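FYVE, RhoGEF and PH domain-containing protein 5 (Homo sapiens, PDB 3MPX) activates the Rho-family GTPase CDC42 by exchanging bound GDP for GTP, and this fragment carries its catalytic DH domain and first PH domain. Local coordinates at residues T181-N186 / D195-A200; L46-A51 / R129-L134; R168-L173 / E219-L224. All blocks are in the same frame, centred on the assembly; numbering follows the deposited sequence.

Contact 1 (T181-N186 / D195-A200)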
# COMPACT_ATOMS: atom_id res chain seq x y z
N THR A 181 -5.37 3.53 12.97
CA THR A 181 -6.82 3.30 13.11
C THR A 181 -7.05 2.05 13.98
O THR A 181 -7.96 2.06 14.79
CB THR A 181 -7.47 3.25 11.74
OG1 THR A 181 -7.25 4.54 11.14
CG2 THR A 181 -8.96 2.93 11.81
N ASP A 182 -6.19 1.02 13.88
CA ASP A 182 -6.33 -0.15 14.74
C ASP A 182 -5.88 0.19 16.17
O ASP A 182 -6.39 -0.36 17.14
CB ASP A 182 -5.58 -1.36 14.18
CG ASP A 182 -6.47 -2.18 13.26
OD1 ASP A 182 -6.90 -3.28 13.68
OD2 ASP A 182 -6.78 -1.70 12.14
N TYR A 183 -4.96 1.15 16.29
CA TYR A 183 -4.44 1.64 17.56
C TYR A 183 -5.51 2.46 18.29
O TYR A 183 -5.67 2.29 19.49
CB TYR A 183 -3.19 2.48 17.30
CG TYR A 183 -2.54 3.02 18.55
CD1 TYR A 183 -1.84 2.17 19.42
CD2 TYR A 183 -2.53 4.38 18.82
CE1 TYR A 183 -1.18 2.68 20.54
CE2 TYR A 183 -1.88 4.90 19.95
CZ TYR A 183 -1.21 4.04 20.81
OH TYR A 183 -0.58 4.54 21.92
N LEU A 184 -6.24 3.32 17.55
CA LEU A 184 -7.28 4.20 18.08
C LEU A 184 -8.47 3.40 18.64
O LEU A 184 -9.00 3.78 19.69
CB LEU A 184 -7.74 5.19 16.98
CG LEU A 184 -8.81 6.28 17.31
CD1 LEU A 184 -8.18 7.57 17.81
CD2 LEU A 184 -9.68 6.56 16.09
N ASN A 185 -8.86 2.29 17.96
CA ASN A 185 -9.98 1.42 18.35
C ASN A 185 -9.76 0.72 19.70
O ASN A 185 -10.72 0.25 20.30
CB ASN A 185 -10.30 0.39 17.28
CG ASN A 185 -10.70 0.95 15.96
OD1 ASN A 185 -11.16 2.09 15.85
ND2 ASN A 185 -10.48 0.18 14.92
N ASN A 186 -8.50 0.66 20.15
CA ASN A 186 -8.17 0.05 21.42
C ASN A 186 -7.83 1.09 22.49
O ASN A 186 -7.52 0.71 23.62
CB ASN A 186 -7.04 -0.93 21.25
CG ASN A 186 -7.44 -2.08 20.39
OD1 ASN A 186 -8.23 -2.94 20.77
ND2 ASN A 186 -6.87 -2.12 19.21
N ASP A 195 -6.80 11.42 21.37
CA ASP A 195 -6.78 12.74 20.76
C ASP A 195 -5.60 12.89 19.81
O ASP A 195 -5.80 13.23 18.64
CB ASP A 195 -6.77 13.82 21.85
CG ASP A 195 -8.16 14.28 22.26
OD1 ASP A 195 -9.09 13.44 22.29
OD2 ASP A 195 -8.33 15.50 22.52
N ASN A 196 -4.39 12.59 20.32
CA ASN A 196 -3.14 12.64 19.56
C ASN A 196 -3.14 11.70 18.35
O ASN A 196 -2.59 12.08 17.31
CB ASN A 196 -1.96 12.29 20.47
CG ASN A 196 -1.66 13.35 21.51
OD1 ASN A 196 -2.26 14.43 21.55
ND2 ASN A 196 -0.70 13.04 22.36
N THR A 197 -3.75 10.47 18.49
CA THR A 197 -3.86 9.47 17.42
C THR A 197 -4.72 10.05 16.28
O THR A 197 -4.35 9.93 15.12
CB THR A 197 -4.36 8.10 17.97
OG1 THR A 197 -3.46 7.63 18.98
CG2 THR A 197 -4.48 7.03 16.88
N GLN A 198 -5.82 10.74 16.64
CA GLN A 198 -6.72 11.42 15.71
C GLN A 198 -5.96 12.52 14.94
O GLN A 198 -6.09 12.62 13.71
CB GLN A 198 -7.90 12.03 16.48
CG GLN A 198 -9.05 11.06 16.69
CD GLN A 198 -10.15 11.63 17.55
OE1 GLN A 198 -9.93 12.20 18.63
NE2 GLN A 198 -11.39 11.37 17.14
N GLY A 199 -5.15 13.29 15.67
CA GLY A 199 -4.31 14.35 15.15
C GLY A 199 -3.25 13.84 14.20
O GLY A 199 -3.03 14.44 13.14
N ALA A 200 -2.59 12.71 14.57
CA ALA A 200 -1.60 12.01 13.74
C ALA A 200 -2.29 11.42 12.51
O ALA A 200 -1.69 11.34 11.44
CB ALA A 200 -0.94 10.90 14.53

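Contact 2 (L46-A51 / R129-L134)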
# COMPACT_ATOMS: atom_id res chain seq x y z
N LEU A 46 21.64 4.37 -0.64
CA LEU A 46 22.97 3.92 -1.02
C LEU A 46 22.97 3.42 -2.46
O LEU A 46 23.82 3.85 -3.24
CB LEU A 46 23.47 2.81 -0.07
CG LEU A 46 24.92 2.31 -0.27
CD1 LEU A 46 25.94 3.27 0.34
CD2 LEU A 46 25.12 0.94 0.36
N ASP A 47 22.02 2.54 -2.82
CA ASP A 47 21.99 1.89 -4.12
C ASP A 47 21.17 2.61 -5.20
O ASP A 47 21.37 2.34 -6.39
CB ASP A 47 21.51 0.43 -3.96
CG ASP A 47 22.18 -0.34 -2.82
OD1 ASP A 47 23.25 0.11 -2.33
OD2 ASP A 47 21.63 -1.39 -2.40
N PHE A 48 20.25 3.50 -4.81
CA PHE A 48 19.47 4.20 -5.81
C PHE A 48 19.88 5.66 -5.86
O PHE A 48 20.49 6.06 -6.84
CB PHE A 48 17.96 4.00 -5.60
CG PHE A 48 17.09 4.77 -6.56
CD1 PHE A 48 16.98 4.38 -7.89
CD2 PHE A 48 16.37 5.87 -6.14
CE1 PHE A 48 16.16 5.08 -8.77
CE2 PHE A 48 15.55 6.57 -7.02
CZ PHE A 48 15.45 6.17 -8.33
N HIS A 49 19.60 6.44 -4.81
CA HIS A 49 19.96 7.85 -4.78
C HIS A 49 21.47 8.03 -5.04
O HIS A 49 21.84 8.70 -6.01
CB HIS A 49 19.49 8.49 -3.46
CG HIS A 49 20.11 9.82 -3.15
ND1 HIS A 49 19.41 10.99 -3.31
CD2 HIS A 49 21.34 10.10 -2.66
CE1 HIS A 49 20.24 11.96 -2.95
NE2 HIS A 49 21.42 11.47 -2.57
N GLY A 50 22.32 7.39 -4.22
CA GLY A 50 23.77 7.46 -4.33
C GLY A 50 24.30 7.15 -5.72
O GLY A 50 25.06 7.95 -6.29
N ALA A 51 23.87 6.01 -6.31
CA ALA A 51 24.30 5.57 -7.65
C ALA A 51 23.82 6.51 -8.76
O ALA A 51 24.55 6.72 -9.74
CB ALA A 51 23.84 4.15 -7.91
N ARG A 129 6.82 12.52 -12.27
CA ARG A 129 7.66 13.37 -13.13
C ARG A 129 9.10 12.87 -13.16
O ARG A 129 9.61 12.57 -14.24
CB ARG A 129 7.59 14.86 -12.70
CG ARG A 129 8.18 15.88 -13.69
N TYR A 130 9.76 12.77 -11.99
CA TYR A 130 11.15 12.33 -11.97
C TYR A 130 11.30 10.82 -12.25
O TYR A 130 12.35 10.39 -12.73
CB TYR A 130 11.86 12.75 -10.66
CG TYR A 130 11.76 11.79 -9.49
CD1 TYR A 130 12.79 10.90 -9.21
CD2 TYR A 130 10.70 11.87 -8.59
CE1 TYR A 130 12.73 10.04 -8.12
CE2 TYR A 130 10.63 11.02 -7.48
CZ TYR A 130 11.65 10.11 -7.25
OH TYR A 130 11.61 9.28 -6.16
N LEU A 131 10.28 10.04 -11.97
CA LEU A 131 10.39 8.61 -12.24
C LEU A 131 10.13 8.26 -13.69
O LEU A 131 10.71 7.29 -14.18
CB LEU A 131 9.54 7.78 -11.28
CG LEU A 131 10.27 7.59 -9.96
CD1 LEU A 131 9.34 7.21 -8.86
CD2 LEU A 131 11.46 6.65 -10.11
N GLY A 132 9.32 9.07 -14.38
CA GLY A 132 9.06 8.90 -15.81
C GLY A 132 10.28 9.35 -16.59
O GLY A 132 10.74 8.68 -17.52
N LEU A 133 10.83 10.49 -16.14
CA LEU A 133 12.04 11.15 -16.61
C LEU A 133 13.24 10.21 -16.47
O LEU A 133 14.16 10.28 -17.28
CB LEU A 133 12.26 12.38 -15.71
CG LEU A 133 12.64 13.74 -16.31
CD1 LEU A 133 11.66 14.20 -17.40
CD2 LEU A 133 12.65 14.78 -15.23
N LEU A 134 13.23 9.33 -15.46
CA LEU A 134 14.28 8.37 -15.17
C LEU A 134 14.31 7.25 -16.22
O LEU A 134 15.32 7.10 -16.89
CB LEU A 134 14.11 7.80 -13.75
CG LEU A 134 15.21 6.91 -13.18
CD1 LEU A 134 16.55 7.59 -13.20
CD2 LEU A 134 14.87 6.53 -11.78

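Contact 3 (R168-L173 / E219-L224)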
# COMPACT_ATOMS: atom_id res chain seq x y z
N ARG A 168 6.88 1.75 -2.64
CA ARG A 168 7.18 1.19 -1.32
C ARG A 168 7.52 2.30 -0.29
O ARG A 168 7.21 2.13 0.88
CB ARG A 168 8.31 0.14 -1.42
CG ARG A 168 7.80 -1.28 -1.62
CD ARG A 168 8.91 -2.20 -2.09
NE ARG A 168 8.55 -2.91 -3.32
CZ ARG A 168 9.37 -3.71 -3.99
NH1 ARG A 168 10.61 -3.92 -3.56
NH2 ARG A 168 8.96 -4.31 -5.10
N VAL A 169 8.08 3.43 -0.75
CA VAL A 169 8.35 4.62 0.06
C VAL A 169 7.01 5.25 0.49
O VAL A 169 6.75 5.34 1.69
CB VAL A 169 9.27 5.63 -0.71
CG1 VAL A 169 9.30 7.02 -0.07
CG2 VAL A 169 10.68 5.06 -0.86
N VAL A 170 6.14 5.60 -0.48
CA VAL A 170 4.82 6.24 -0.32
C VAL A 170 3.79 5.31 0.37
O VAL A 170 2.79 5.78 0.92
CB VAL A 170 4.32 6.69 -1.73
CG1 VAL A 170 3.01 7.47 -1.67
CG2 VAL A 170 5.39 7.48 -2.47
N GLN A 171 4.01 4.00 0.30
CA GLN A 171 3.11 3.00 0.86
C GLN A 171 3.09 3.03 2.43
O GLN A 171 2.04 2.80 3.03
CB GLN A 171 3.49 1.63 0.28
CG GLN A 171 3.01 0.40 1.02
CD GLN A 171 3.63 -0.82 0.44
OE1 GLN A 171 3.03 -1.49 -0.39
NE2 GLN A 171 4.87 -1.11 0.80
N ARG A 172 4.24 3.36 3.07
CA ARG A 172 4.33 3.45 4.53
C ARG A 172 3.26 4.37 5.12
O ARG A 172 2.77 4.12 6.24
CB ARG A 172 5.71 3.96 4.95
CG ARG A 172 6.03 3.78 6.44
CD ARG A 172 6.00 2.32 6.91
NE ARG A 172 6.22 2.25 8.35
CZ ARG A 172 5.69 1.33 9.15
NH1 ARG A 172 5.97 1.34 10.44
NH2 ARG A 172 4.88 0.40 8.66
N LEU A 173 2.91 5.45 4.38
CA LEU A 173 1.92 6.43 4.77
C LEU A 173 0.53 5.79 4.92
O LEU A 173 -0.16 6.09 5.89
CB LEU A 173 1.91 7.60 3.77
CG LEU A 173 3.22 8.40 3.63
CD1 LEU A 173 3.08 9.49 2.58
CD2 LEU A 173 3.69 9.00 4.97
N GLU A 219 -4.26 6.01 -5.70
CA GLU A 219 -5.58 5.45 -5.33
C GLU A 219 -5.51 3.93 -5.23
O GLU A 219 -5.99 3.37 -4.25
CB GLU A 219 -6.69 5.89 -6.30
N ASN A 220 -4.82 3.29 -6.19
CA ASN A 220 -4.61 1.84 -6.20
C ASN A 220 -3.73 1.37 -5.05
O ASN A 220 -4.06 0.34 -4.43
CB ASN A 220 -4.04 1.36 -7.53
CG ASN A 220 -4.43 -0.07 -7.78
OD1 ASN A 220 -5.60 -0.37 -8.04
ND2 ASN A 220 -3.49 -0.98 -7.59
N LEU A 221 -2.62 2.11 -4.76
CA LEU A 221 -1.71 1.80 -3.66
C LEU A 221 -2.49 1.77 -2.35
O LEU A 221 -2.29 0.86 -1.54
CB LEU A 221 -0.53 2.81 -3.59
CG LEU A 221 0.55 2.54 -2.51
CD1 LEU A 221 1.11 1.12 -2.60
CD2 LEU A 221 1.69 3.54 -2.61
N GLN A 222 -3.42 2.73 -2.18
CA GLN A 222 -4.28 2.81 -1.01
C GLN A 222 -5.20 1.59 -0.94
O GLN A 222 -5.20 0.92 0.09
CB GLN A 222 -5.07 4.13 -1.00
CG GLN A 222 -6.15 4.20 0.09
CD GLN A 222 -6.58 5.60 0.38
OE1 GLN A 222 -6.36 6.15 1.46
NE2 GLN A 222 -7.24 6.20 -0.58
N LYS A 223 -5.96 1.28 -2.03
CA LYS A 223 -6.87 0.13 -2.05
C LYS A 223 -6.17 -1.14 -1.59
O LYS A 223 -6.65 -1.77 -0.65
CB LYS A 223 -7.52 -0.09 -3.43
CG LYS A 223 -8.69 0.84 -3.73
CD LYS A 223 -9.12 0.82 -5.20
CE LYS A 223 -8.36 1.77 -6.11
NZ LYS A 223 -8.37 1.31 -7.52
N LEU A 224 -4.98 -1.44 -2.18
CA LEU A 224 -4.20 -2.64 -1.88
C LEU A 224 -3.65 -2.64 -0.45
O LEU A 224 -3.58 -3.73 0.14
CB LEU A 224 -3.09 -2.88 -2.91
CG LEU A 224 -3.48 -2.87 -4.44
CD1 LEU A 224 -2.32 -3.33 -5.31
CD2 LEU A 224 -4.77 -3.68 -4.74

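Contact 1 (T181-N186 / D195-A200)
The hydroxyl oxygen OG1 of Thr197 has two neighbours: it is hydrogen-bonded to the backbone O of Glu193, one turn earlier, and it lies in the plane of the Tyr183 ring at its edge, 3.3 Å from Tyr183 CE2. The two residues belong to helices 162-184 and 192-214, successive antiparallel members of the helical bundle of the DH domain, which meet here close to the loop that joins them. Their backbones come near, the CA atoms of Leu184 and Thr197 being 6.3 Å apart. The two branches of the threonine share the work. With OG1 beside its own backbone N (chi1 -59°), the hydroxyl reaches back along the helix to Glu193 O, and CG2 is turned to Leu184, whose CB it approaches to 3.7 Å. The same Glu193 also receives the far end of the tyrosine, since Tyr183 OH is hydrogen-bonded to Glu193 OE1; Trp100 and Val106 from a loop and Ile26 of helix 21-59 also touch the Tyr183 side chain. Replacing Thr197 by an alanine would probably open a gap beside Leu184 CB and deprive the tyrosine edge of its oxygen neighbour, with Glu193 O losing its side-chain donor. Toward the more exposed margin, Leu184 continues past Thr197 to Gln198, the two side chains crossing at about a right angle. There the methyl CD1 of Leu184 rests 3.8 Å from CG of Gln198, on the aliphatic part of the glutamine rather than on its amide.

Contact 2 (L46-A51 / R129-L134)
Phe48 carries the whole contribution of residues 46-51 to this contact, meeting Leu134 and, less closely, Leu131. The helix widens into a pi-type turn over residues 46-49, which includes Phe48. CG of Phe48 is anti to the backbone N (chi1 177°), which carries the ring out from the helix; it reaches a little under half-way across the 11.5 Å between the CA atoms of Phe48 and Leu134. Leu134 arrives from the opposite direction and sets one methyl at the rim of the ring, in its plane: CD2 is 3.5 Å from Phe48 CZ and 3.6 Å from Phe48 CE1. Leu131, one turn back on the second helix, brings its CD2 to 4.4 Å from Phe48 CZ on an oblique line. This leucine also covers part of its neighbour Tyr130, its CG lying 3.9 Å above the plane of that ring and offset toward the rim. Next in sequence, His49 turns to another helix, its ND1 hydrogen-bonded to the backbone O of Leu76. The meeting is thus purely apolar and buried, made by the far ends of side chains between helices 21-59 and 117-138 of the DH bundle. Around it, helix 66-98 supplies Leu76 and Leu79 to Phe48, helix 162-184 adds Ala162 and Leu166, and helix 142-152 brings Phe151 against the Phe48 ring and Leu144 and Val148 against Leu134.

Contact 3 (R168-L173 / E219-L224)
Leu221 projects from helix 218-230 onto Val170 and Gln171 of helix 162-184, and its two methyl groups account for the apolar part of the meeting. CD2 lies over the backbone between the two residues, 3.7 Å from Gln171 N and 4.2 Å from Val170 CB. CD1 takes the side chain instead, at 3.8 Å from Gln171 CB and 3.9 Å from Gln171 OE1. The glutamine, with CG anti to its backbone N (chi1 161°), runs across the leucine at about a right angle, so that it is touched along its stem as well as at its amide oxygen. Leu238 from a loop packs on both residues, and Phe174 adds to the cover of Leu221.

Polar bonds run beside this apolar patch rather than through it. Within the second segment, Lys223 NZ donates to Asn220 OD1 over 3.3 Å, in the carbonyl plane and on a lone pair, with a C=O...N angle of 130°; the same oxygen also accepts from Phe244 N on a strand of the PH domain. On the first helix, Arg172 forms a salt bridge with Glu34 of helix 21-59. Helix 218-230, which leads from the DH bundle into the PH strands, therefore meets residues 168-173 through van der Waals contact of the Leu221 methyls, while the hydrogen bonds of Asn220 OD1 point to Lys223 and to the PH side.

In the fold
Helix 162-184 serves two of the contacts: contact 1 ties its later part to helix 192-214, and contact 3 joins its middle to helix 218-230, with centres 19 Å apart and nearest atoms about 8 Å apart. Along the chain, contact 1 is nested inside the loop that contact 3 closes. Contact 2 lies farther along the DH bundle, its centre 19 Å from that of contact 3 and 35 Å from that of contact 1. None of the three touches another. In DH domains generally, the GTPase binds across helices that correspond probably to 21-59 and 162-184; contact 2 uses the first, contacts 1 and 3 the second, and contact 3 joins it to the helix leading into the PH strands.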